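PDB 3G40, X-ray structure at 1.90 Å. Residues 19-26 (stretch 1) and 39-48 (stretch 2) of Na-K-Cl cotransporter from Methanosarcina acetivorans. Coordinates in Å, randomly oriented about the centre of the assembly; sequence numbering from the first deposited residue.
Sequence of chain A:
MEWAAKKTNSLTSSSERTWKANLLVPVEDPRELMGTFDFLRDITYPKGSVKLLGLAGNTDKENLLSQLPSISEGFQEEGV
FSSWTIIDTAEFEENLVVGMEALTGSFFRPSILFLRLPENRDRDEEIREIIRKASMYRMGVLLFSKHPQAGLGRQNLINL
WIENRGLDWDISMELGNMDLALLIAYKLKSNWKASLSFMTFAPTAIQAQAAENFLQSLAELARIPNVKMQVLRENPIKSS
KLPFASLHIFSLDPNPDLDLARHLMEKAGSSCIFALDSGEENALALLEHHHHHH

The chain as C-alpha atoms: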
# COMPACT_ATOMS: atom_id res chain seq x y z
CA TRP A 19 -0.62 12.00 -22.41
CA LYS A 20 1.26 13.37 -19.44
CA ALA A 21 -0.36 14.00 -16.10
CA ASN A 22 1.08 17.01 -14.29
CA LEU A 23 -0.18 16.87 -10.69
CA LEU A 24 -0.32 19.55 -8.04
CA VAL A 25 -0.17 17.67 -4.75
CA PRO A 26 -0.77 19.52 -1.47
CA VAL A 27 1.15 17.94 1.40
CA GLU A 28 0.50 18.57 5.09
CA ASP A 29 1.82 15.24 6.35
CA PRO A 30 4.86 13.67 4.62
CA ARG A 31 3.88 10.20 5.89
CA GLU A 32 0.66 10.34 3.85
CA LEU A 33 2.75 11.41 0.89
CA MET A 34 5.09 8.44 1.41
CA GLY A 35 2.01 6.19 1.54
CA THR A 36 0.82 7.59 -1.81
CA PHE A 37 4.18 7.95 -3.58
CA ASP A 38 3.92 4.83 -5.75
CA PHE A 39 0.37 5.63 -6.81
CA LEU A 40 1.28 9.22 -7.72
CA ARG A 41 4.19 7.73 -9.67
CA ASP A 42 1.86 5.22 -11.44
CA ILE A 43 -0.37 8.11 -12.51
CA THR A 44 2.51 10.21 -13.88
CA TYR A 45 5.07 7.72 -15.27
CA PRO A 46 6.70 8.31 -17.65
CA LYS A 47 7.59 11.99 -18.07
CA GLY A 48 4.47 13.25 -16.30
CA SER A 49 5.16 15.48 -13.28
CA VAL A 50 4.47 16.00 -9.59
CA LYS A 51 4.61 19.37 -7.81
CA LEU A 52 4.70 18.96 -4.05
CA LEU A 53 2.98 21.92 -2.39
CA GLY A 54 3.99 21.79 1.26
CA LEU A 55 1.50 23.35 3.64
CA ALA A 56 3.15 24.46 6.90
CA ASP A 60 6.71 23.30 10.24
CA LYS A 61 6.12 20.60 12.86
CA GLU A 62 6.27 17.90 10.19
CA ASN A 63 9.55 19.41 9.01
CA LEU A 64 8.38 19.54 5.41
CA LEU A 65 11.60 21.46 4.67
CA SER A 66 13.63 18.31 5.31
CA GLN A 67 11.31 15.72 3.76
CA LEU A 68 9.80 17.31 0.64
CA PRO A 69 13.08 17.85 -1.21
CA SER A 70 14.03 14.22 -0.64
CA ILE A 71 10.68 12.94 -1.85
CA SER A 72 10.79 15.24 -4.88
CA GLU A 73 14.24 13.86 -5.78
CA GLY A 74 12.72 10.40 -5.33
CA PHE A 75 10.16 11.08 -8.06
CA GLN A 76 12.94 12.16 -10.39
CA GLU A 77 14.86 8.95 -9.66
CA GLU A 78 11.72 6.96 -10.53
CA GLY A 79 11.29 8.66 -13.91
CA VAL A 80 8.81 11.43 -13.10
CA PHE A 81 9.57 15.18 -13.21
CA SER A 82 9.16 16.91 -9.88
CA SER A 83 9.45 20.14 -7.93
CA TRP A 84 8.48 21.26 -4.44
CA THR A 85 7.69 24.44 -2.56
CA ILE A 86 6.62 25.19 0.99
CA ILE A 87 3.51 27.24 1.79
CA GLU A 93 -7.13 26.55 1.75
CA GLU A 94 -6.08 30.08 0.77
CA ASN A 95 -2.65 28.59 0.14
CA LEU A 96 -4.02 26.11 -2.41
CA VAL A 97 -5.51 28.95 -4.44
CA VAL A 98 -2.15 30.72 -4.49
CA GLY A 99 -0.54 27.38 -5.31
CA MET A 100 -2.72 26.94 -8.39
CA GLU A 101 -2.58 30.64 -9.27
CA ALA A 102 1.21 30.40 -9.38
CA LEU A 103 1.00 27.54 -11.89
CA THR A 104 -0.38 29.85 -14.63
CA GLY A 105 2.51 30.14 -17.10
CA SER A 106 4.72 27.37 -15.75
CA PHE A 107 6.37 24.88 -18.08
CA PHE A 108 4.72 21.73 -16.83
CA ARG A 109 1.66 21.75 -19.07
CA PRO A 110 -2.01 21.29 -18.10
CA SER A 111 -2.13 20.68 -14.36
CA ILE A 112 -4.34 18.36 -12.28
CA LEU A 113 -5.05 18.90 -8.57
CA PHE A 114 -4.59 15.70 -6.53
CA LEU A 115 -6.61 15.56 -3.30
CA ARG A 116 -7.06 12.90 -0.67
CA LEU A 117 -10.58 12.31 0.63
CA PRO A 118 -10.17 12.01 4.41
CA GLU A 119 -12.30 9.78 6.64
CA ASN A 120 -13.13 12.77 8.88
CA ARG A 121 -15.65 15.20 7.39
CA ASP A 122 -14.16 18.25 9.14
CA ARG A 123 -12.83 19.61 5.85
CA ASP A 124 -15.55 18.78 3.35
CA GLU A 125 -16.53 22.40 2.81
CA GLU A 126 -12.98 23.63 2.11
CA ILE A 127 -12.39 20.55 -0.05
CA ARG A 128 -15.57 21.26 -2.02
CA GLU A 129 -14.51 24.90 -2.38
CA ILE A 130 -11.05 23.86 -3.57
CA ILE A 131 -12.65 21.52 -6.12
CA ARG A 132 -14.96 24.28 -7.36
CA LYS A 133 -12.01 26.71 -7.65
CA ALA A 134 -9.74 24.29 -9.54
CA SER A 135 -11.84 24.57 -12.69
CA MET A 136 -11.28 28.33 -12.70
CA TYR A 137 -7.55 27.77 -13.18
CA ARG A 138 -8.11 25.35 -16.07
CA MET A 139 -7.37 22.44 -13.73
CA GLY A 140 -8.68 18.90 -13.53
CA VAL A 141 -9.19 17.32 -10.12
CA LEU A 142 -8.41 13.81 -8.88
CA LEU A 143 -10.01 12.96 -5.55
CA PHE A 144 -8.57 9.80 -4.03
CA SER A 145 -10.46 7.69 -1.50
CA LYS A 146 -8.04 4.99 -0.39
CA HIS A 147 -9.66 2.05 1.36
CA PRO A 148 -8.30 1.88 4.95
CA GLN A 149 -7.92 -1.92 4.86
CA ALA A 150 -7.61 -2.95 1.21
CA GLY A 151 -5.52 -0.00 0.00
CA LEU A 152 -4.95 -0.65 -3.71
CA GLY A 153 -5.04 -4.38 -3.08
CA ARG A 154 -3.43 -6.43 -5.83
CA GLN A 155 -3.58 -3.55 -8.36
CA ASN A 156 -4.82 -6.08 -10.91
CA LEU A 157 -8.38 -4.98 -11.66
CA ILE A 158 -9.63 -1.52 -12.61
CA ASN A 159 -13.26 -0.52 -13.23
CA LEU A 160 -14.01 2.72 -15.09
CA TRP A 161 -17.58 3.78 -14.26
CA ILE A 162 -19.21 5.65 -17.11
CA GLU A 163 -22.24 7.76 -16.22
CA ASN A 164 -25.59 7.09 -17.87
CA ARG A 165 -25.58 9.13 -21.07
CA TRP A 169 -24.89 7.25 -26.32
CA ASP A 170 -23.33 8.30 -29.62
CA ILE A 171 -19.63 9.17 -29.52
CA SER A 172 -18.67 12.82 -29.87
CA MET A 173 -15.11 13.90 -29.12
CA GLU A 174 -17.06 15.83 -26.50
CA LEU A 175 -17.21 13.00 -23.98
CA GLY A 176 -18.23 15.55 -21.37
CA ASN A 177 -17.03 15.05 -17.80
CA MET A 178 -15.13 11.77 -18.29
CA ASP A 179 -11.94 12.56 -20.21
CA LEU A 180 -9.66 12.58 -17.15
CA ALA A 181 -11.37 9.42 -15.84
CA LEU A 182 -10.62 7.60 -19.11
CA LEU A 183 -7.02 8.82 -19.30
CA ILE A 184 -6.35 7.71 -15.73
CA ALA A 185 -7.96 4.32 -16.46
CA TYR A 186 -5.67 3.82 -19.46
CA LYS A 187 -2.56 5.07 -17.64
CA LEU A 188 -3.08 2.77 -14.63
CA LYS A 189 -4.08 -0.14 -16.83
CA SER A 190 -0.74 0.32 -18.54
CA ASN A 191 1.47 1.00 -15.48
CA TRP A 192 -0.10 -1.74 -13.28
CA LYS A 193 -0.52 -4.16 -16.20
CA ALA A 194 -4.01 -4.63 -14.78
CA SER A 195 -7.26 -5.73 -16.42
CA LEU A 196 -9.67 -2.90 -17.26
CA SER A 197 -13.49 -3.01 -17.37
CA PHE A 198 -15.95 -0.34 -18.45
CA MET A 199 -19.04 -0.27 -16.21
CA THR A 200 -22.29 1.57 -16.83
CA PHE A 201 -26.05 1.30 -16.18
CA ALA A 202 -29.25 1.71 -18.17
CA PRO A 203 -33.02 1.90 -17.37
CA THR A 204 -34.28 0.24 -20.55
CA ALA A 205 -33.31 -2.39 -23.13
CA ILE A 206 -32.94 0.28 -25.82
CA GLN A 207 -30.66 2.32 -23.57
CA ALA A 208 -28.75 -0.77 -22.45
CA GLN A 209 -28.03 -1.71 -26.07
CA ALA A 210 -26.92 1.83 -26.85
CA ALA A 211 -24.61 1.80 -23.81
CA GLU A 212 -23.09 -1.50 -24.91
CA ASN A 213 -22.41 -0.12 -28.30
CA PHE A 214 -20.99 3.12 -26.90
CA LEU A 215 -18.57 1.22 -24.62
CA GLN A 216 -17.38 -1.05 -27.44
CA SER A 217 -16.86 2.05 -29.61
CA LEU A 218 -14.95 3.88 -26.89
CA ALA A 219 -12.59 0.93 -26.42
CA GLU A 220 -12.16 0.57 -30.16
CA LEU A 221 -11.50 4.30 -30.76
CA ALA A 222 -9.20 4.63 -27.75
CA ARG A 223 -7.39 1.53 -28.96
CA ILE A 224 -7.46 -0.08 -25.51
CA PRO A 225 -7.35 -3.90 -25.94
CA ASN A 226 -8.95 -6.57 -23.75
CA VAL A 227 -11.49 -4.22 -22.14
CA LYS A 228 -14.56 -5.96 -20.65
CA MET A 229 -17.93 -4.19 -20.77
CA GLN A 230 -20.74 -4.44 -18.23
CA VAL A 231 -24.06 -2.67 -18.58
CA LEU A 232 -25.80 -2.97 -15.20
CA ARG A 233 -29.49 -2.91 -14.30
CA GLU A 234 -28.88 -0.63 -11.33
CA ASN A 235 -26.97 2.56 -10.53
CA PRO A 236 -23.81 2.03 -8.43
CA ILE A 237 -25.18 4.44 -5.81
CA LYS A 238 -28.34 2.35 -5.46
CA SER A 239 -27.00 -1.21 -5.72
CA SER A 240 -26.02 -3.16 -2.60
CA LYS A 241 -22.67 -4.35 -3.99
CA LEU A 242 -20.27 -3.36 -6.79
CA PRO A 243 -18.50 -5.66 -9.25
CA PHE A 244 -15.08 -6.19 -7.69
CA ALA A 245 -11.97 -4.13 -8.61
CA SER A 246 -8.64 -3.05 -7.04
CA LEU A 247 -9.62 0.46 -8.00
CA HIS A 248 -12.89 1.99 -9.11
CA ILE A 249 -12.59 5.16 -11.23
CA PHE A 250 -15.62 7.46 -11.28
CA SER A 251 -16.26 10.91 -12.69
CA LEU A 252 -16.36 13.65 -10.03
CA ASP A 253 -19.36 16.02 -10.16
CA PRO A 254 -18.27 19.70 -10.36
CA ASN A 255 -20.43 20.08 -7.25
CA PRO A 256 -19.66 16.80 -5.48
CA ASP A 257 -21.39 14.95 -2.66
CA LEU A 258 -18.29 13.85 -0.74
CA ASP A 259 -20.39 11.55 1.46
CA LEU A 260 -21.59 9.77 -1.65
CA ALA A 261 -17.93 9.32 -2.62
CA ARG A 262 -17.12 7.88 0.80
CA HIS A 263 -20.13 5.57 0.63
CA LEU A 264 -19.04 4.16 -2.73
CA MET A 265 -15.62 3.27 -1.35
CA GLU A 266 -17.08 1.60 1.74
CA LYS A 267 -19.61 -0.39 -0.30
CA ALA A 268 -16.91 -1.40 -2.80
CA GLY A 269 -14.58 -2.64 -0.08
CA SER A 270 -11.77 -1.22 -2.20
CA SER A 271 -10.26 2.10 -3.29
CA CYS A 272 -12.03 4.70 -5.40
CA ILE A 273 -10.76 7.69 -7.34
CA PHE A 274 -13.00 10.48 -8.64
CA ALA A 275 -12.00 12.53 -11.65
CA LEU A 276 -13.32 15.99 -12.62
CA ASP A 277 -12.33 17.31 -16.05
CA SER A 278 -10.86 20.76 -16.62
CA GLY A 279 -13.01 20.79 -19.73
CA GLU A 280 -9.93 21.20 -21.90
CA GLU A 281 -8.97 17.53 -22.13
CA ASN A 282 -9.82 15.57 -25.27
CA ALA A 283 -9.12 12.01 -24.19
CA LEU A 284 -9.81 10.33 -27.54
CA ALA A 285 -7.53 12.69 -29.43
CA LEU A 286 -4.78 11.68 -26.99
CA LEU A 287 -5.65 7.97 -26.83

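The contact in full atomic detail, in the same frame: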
# COMPACT_ATOMS: atom_id res chain seq x y z
N TRP A 19 -0.04 11.21 -23.50
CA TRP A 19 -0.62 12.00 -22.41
C TRP A 19 0.29 12.02 -21.20
O TRP A 19 0.85 11.00 -20.78
CB TRP A 19 -1.99 11.45 -21.99
CG TRP A 19 -2.61 12.21 -20.82
CD1 TRP A 19 -3.05 13.50 -20.83
CD2 TRP A 19 -2.87 11.70 -19.51
NE1 TRP A 19 -3.56 13.83 -19.60
CE2 TRP A 19 -3.46 12.75 -18.77
CE3 TRP A 19 -2.66 10.46 -18.88
CZ2 TRP A 19 -3.85 12.59 -17.43
CZ3 TRP A 19 -3.05 10.31 -17.56
CH2 TRP A 19 -3.64 11.37 -16.85
N LYS A 20 0.42 13.20 -20.61
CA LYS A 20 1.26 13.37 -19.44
C LYS A 20 0.50 14.09 -18.35
O LYS A 20 0.06 15.23 -18.52
CB LYS A 20 2.55 14.10 -19.82
CG LYS A 20 3.51 13.22 -20.61
CD LYS A 20 4.43 14.04 -21.49
CE LYS A 20 5.30 13.14 -22.34
NZ LYS A 20 6.17 13.92 -23.28
N ALA A 21 0.32 13.41 -17.24
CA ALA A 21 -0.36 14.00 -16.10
C ALA A 21 0.65 14.87 -15.36
O ALA A 21 1.72 14.38 -15.00
CB ALA A 21 -0.87 12.90 -15.18
N ASN A 22 0.29 16.12 -15.14
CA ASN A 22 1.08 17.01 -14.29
C ASN A 22 0.26 17.34 -13.04
O ASN A 22 -0.72 18.06 -13.13
CB ASN A 22 1.43 18.29 -15.05
CG ASN A 22 2.25 18.01 -16.29
OD1 ASN A 22 3.31 17.38 -16.22
ND2 ASN A 22 1.77 18.49 -17.44
N LEU A 23 0.63 16.76 -11.90
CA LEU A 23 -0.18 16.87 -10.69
C LEU A 23 0.32 17.99 -9.79
O LEU A 23 1.52 18.20 -9.65
CB LEU A 23 -0.12 15.57 -9.89
CG LEU A 23 -0.48 14.30 -10.65
CD1 LEU A 23 -0.44 13.08 -9.71
CD2 LEU A 23 -1.84 14.47 -11.30
N LEU A 24 -0.62 18.70 -9.18
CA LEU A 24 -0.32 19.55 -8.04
C LEU A 24 -0.80 18.80 -6.80
O LEU A 24 -1.98 18.47 -6.69
CB LEU A 24 -1.05 20.88 -8.16
CG LEU A 24 -0.83 21.86 -7.00
CD1 LEU A 24 0.65 22.23 -6.90
CD2 LEU A 24 -1.67 23.09 -7.22
N VAL A 25 0.13 18.50 -5.91
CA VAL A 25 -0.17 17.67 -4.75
C VAL A 25 0.09 18.44 -3.44
O VAL A 25 1.24 18.59 -3.02
CB VAL A 25 0.69 16.38 -4.76
CG1 VAL A 25 0.33 15.48 -3.58
CG2 VAL A 25 0.55 15.64 -6.10
N PRO A 26 -0.98 18.90 -2.78
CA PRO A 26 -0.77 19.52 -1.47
C PRO A 26 -0.33 18.48 -0.46
O PRO A 26 -0.84 17.35 -0.47
CB PRO A 26 -2.16 20.05 -1.09
CG PRO A 26 -3.03 19.87 -2.31
CD PRO A 26 -2.40 18.81 -3.15
N PHE A 39 1.60 5.40 -6.07
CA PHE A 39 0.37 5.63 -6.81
C PHE A 39 0.50 6.93 -7.61
O PHE A 39 0.13 6.98 -8.78
CB PHE A 39 -0.81 5.69 -5.83
CG PHE A 39 -2.17 5.82 -6.51
CD1 PHE A 39 -2.57 4.90 -7.47
CD2 PHE A 39 -3.03 6.84 -6.15
CE1 PHE A 39 -3.82 5.02 -8.08
CE2 PHE A 39 -4.28 6.96 -6.75
CZ PHE A 39 -4.68 6.04 -7.72
N LEU A 40 1.04 7.98 -6.99
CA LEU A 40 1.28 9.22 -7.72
C LEU A 40 2.24 8.93 -8.87
O LEU A 40 2.07 9.44 -9.98
CB LEU A 40 1.89 10.30 -6.79
CG LEU A 40 0.93 10.81 -5.71
CD1 LEU A 40 1.64 11.65 -4.62
CD2 LEU A 40 -0.19 11.61 -6.34
N ARG A 41 3.25 8.11 -8.61
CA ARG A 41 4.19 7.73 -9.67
C ARG A 41 3.47 6.96 -10.81
O ARG A 41 3.72 7.19 -12.00
CB ARG A 41 5.30 6.90 -9.09
CG ARG A 41 6.37 6.50 -10.08
CD ARG A 41 7.05 5.26 -9.57
NE ARG A 41 6.05 4.21 -9.36
CZ ARG A 41 6.24 3.14 -8.59
NH1 ARG A 41 7.39 2.97 -7.95
NH2 ARG A 41 5.26 2.23 -8.47
N ASP A 42 2.60 6.03 -10.44
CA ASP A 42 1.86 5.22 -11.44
C ASP A 42 0.96 6.09 -12.30
O ASP A 42 0.71 5.78 -13.46
CB ASP A 42 1.03 4.12 -10.75
CG ASP A 42 1.89 3.09 -10.05
OD1 ASP A 42 3.09 2.95 -10.40
OD2 ASP A 42 1.38 2.43 -9.13
N ILE A 43 0.47 7.20 -11.74
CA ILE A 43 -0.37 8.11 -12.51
C ILE A 43 0.46 8.94 -13.51
O ILE A 43 -0.01 9.27 -14.59
CB ILE A 43 -1.17 9.05 -11.58
CG1 ILE A 43 -2.27 8.28 -10.85
CG2 ILE A 43 -1.75 10.23 -12.36
CD1 ILE A 43 -2.91 9.08 -9.69
N THR A 44 1.69 9.24 -13.14
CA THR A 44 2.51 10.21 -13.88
C THR A 44 3.62 9.62 -14.76
O THR A 44 4.13 10.29 -15.65
CB THR A 44 3.14 11.26 -12.91
OG1 THR A 44 3.84 10.58 -11.87
CG2 THR A 44 2.06 12.13 -12.29
N TYR A 45 4.01 8.37 -14.49
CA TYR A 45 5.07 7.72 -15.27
C TYR A 45 4.60 7.32 -16.67
O TYR A 45 3.51 6.76 -16.84
CB TYR A 45 5.57 6.48 -14.53
CG TYR A 45 6.64 5.74 -15.28
CD1 TYR A 45 6.33 4.67 -16.12
CD2 TYR A 45 7.97 6.12 -15.15
CE1 TYR A 45 7.33 4.01 -16.82
CE2 TYR A 45 8.96 5.46 -15.84
CZ TYR A 45 8.64 4.41 -16.67
OH TYR A 45 9.66 3.78 -17.34
N PRO A 46 5.42 7.59 -17.70
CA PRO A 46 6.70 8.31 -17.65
C PRO A 46 6.55 9.76 -18.08
O PRO A 46 5.61 10.10 -18.81
CB PRO A 46 7.54 7.59 -18.71
CG PRO A 46 6.56 6.84 -19.59
CD PRO A 46 5.16 7.10 -19.06
N LYS A 47 7.48 10.60 -17.62
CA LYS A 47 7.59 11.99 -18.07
C LYS A 47 6.39 12.88 -17.74
O LYS A 47 6.30 14.00 -18.24
CB LYS A 47 7.90 12.07 -19.58
CG LYS A 47 9.19 11.37 -20.01
CD LYS A 47 10.42 11.97 -19.37
CE LYS A 47 11.68 11.53 -20.09
NZ LYS A 47 12.85 12.41 -19.79
N GLY A 48 5.46 12.39 -16.92
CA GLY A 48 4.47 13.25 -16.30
C GLY A 48 5.20 14.07 -15.22
O GLY A 48 6.43 14.07 -15.17
O HOH W 1 2.71 9.65 -19.06
O HOH W 2 1.09 10.62 -17.07
O HOH W 3 5.16 16.47 -18.09

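No direct hydrogen bond or salt bridge joins the two stretches; the evidence points instead to apolar packing at one end and bridging water at the other, over 435 Å² of buried surface counted on both sides. Strand 22-26 and the helix ending at Thr44 run nearly antiparallel, at 154°, with axes approaching to 9.4 Å. That spacing leaves room for a layer of side chains between the backbones, and the strand's alternation, continued from Ala21 just before it, supplies it: the CA-to-CB bonds of Ala21, Leu23 and Val25 point toward the helical stretch, whereas Leu24 makes no contact with it.

Leu23 is the principal bump. With chi1 at -53° (m) and chi2 at -178° (t), it carries CD1 into a hollow bounded by three residues of the helix: Leu23 CD1 lies 3.7 Å from Leu40 CD2, 4.1 Å from Ile43 CG2 and 3.7 Å from Thr44 CG2. Leu40, Ile43 and Thr44 fall on one side of the helix because their spacing of three and four residues roughly matches a turn. Leu40 starts sideways, but its m,t conformation brings its end nearer the strand, so that Leu40 CD2 meets both Leu23 and Val25, lying 4.1 Å from Val25 CG2. Arg41, by contrast, points away and pairs with its neighbour, Arg41 NH2 lying 3.0 Å from Asp42 OD1 in a salt bridge.

Thr44 suits this buried site because its two branches have separate roles. Thr44 OG1 donates a hydrogen bond to Leu40 O at 2.8 Å, satisfying the hydroxyl within the helix, while Thr44 CG2 offers a methyl to Leu23 and also lies 3.5 Å from Ala21 O.

Toward the helix end the layer thins. Ala21 presents only a methyl, which fits close to the backbone: Ala21 CB is 3.8 Å from Ile43 O and 4.0 Å from Ile43 CG2. Beside it, water 2 fills a polar gap, accepting from Ala21 N at 2.9 Å and donating to Ile43 O at 3.0 Å.

Beyond Tyr45, the first residue to leave helical phi/psi, the chain turns through the cis peptide bond before Pro46. Gly48 N donates to Thr44 O at 2.8 Å, and the backbones come closest here, with Lys20 CA and Gly48 CA 4.5 Å apart. Glycine fits this tight place: Gly48 CA is already 3.2 Å from Ala21 O. An ideal CB on Gly48 would fall 2.6 Å from Ala21 O and 2.3 Å from Thr44 O, clashing with both.

Lys20 lays the aliphatic part of its extended side chain along the turn, Lys20 CG 3.7 Å from Lys47 O and Lys20 CE 3.9 Å from Lys47 CB. Two further waters join the polar groups around it. Water 1 donates to Trp19 O and Pro46 O, both at 2.9 Å; water 3 donates to Asn22 OD1 at 2.8 Å and Lys47 O at 2.7 Å. The seam thus passes from interlocking side chains to closely spaced backbone, where water links main-chain atoms and the Asn22 side chain.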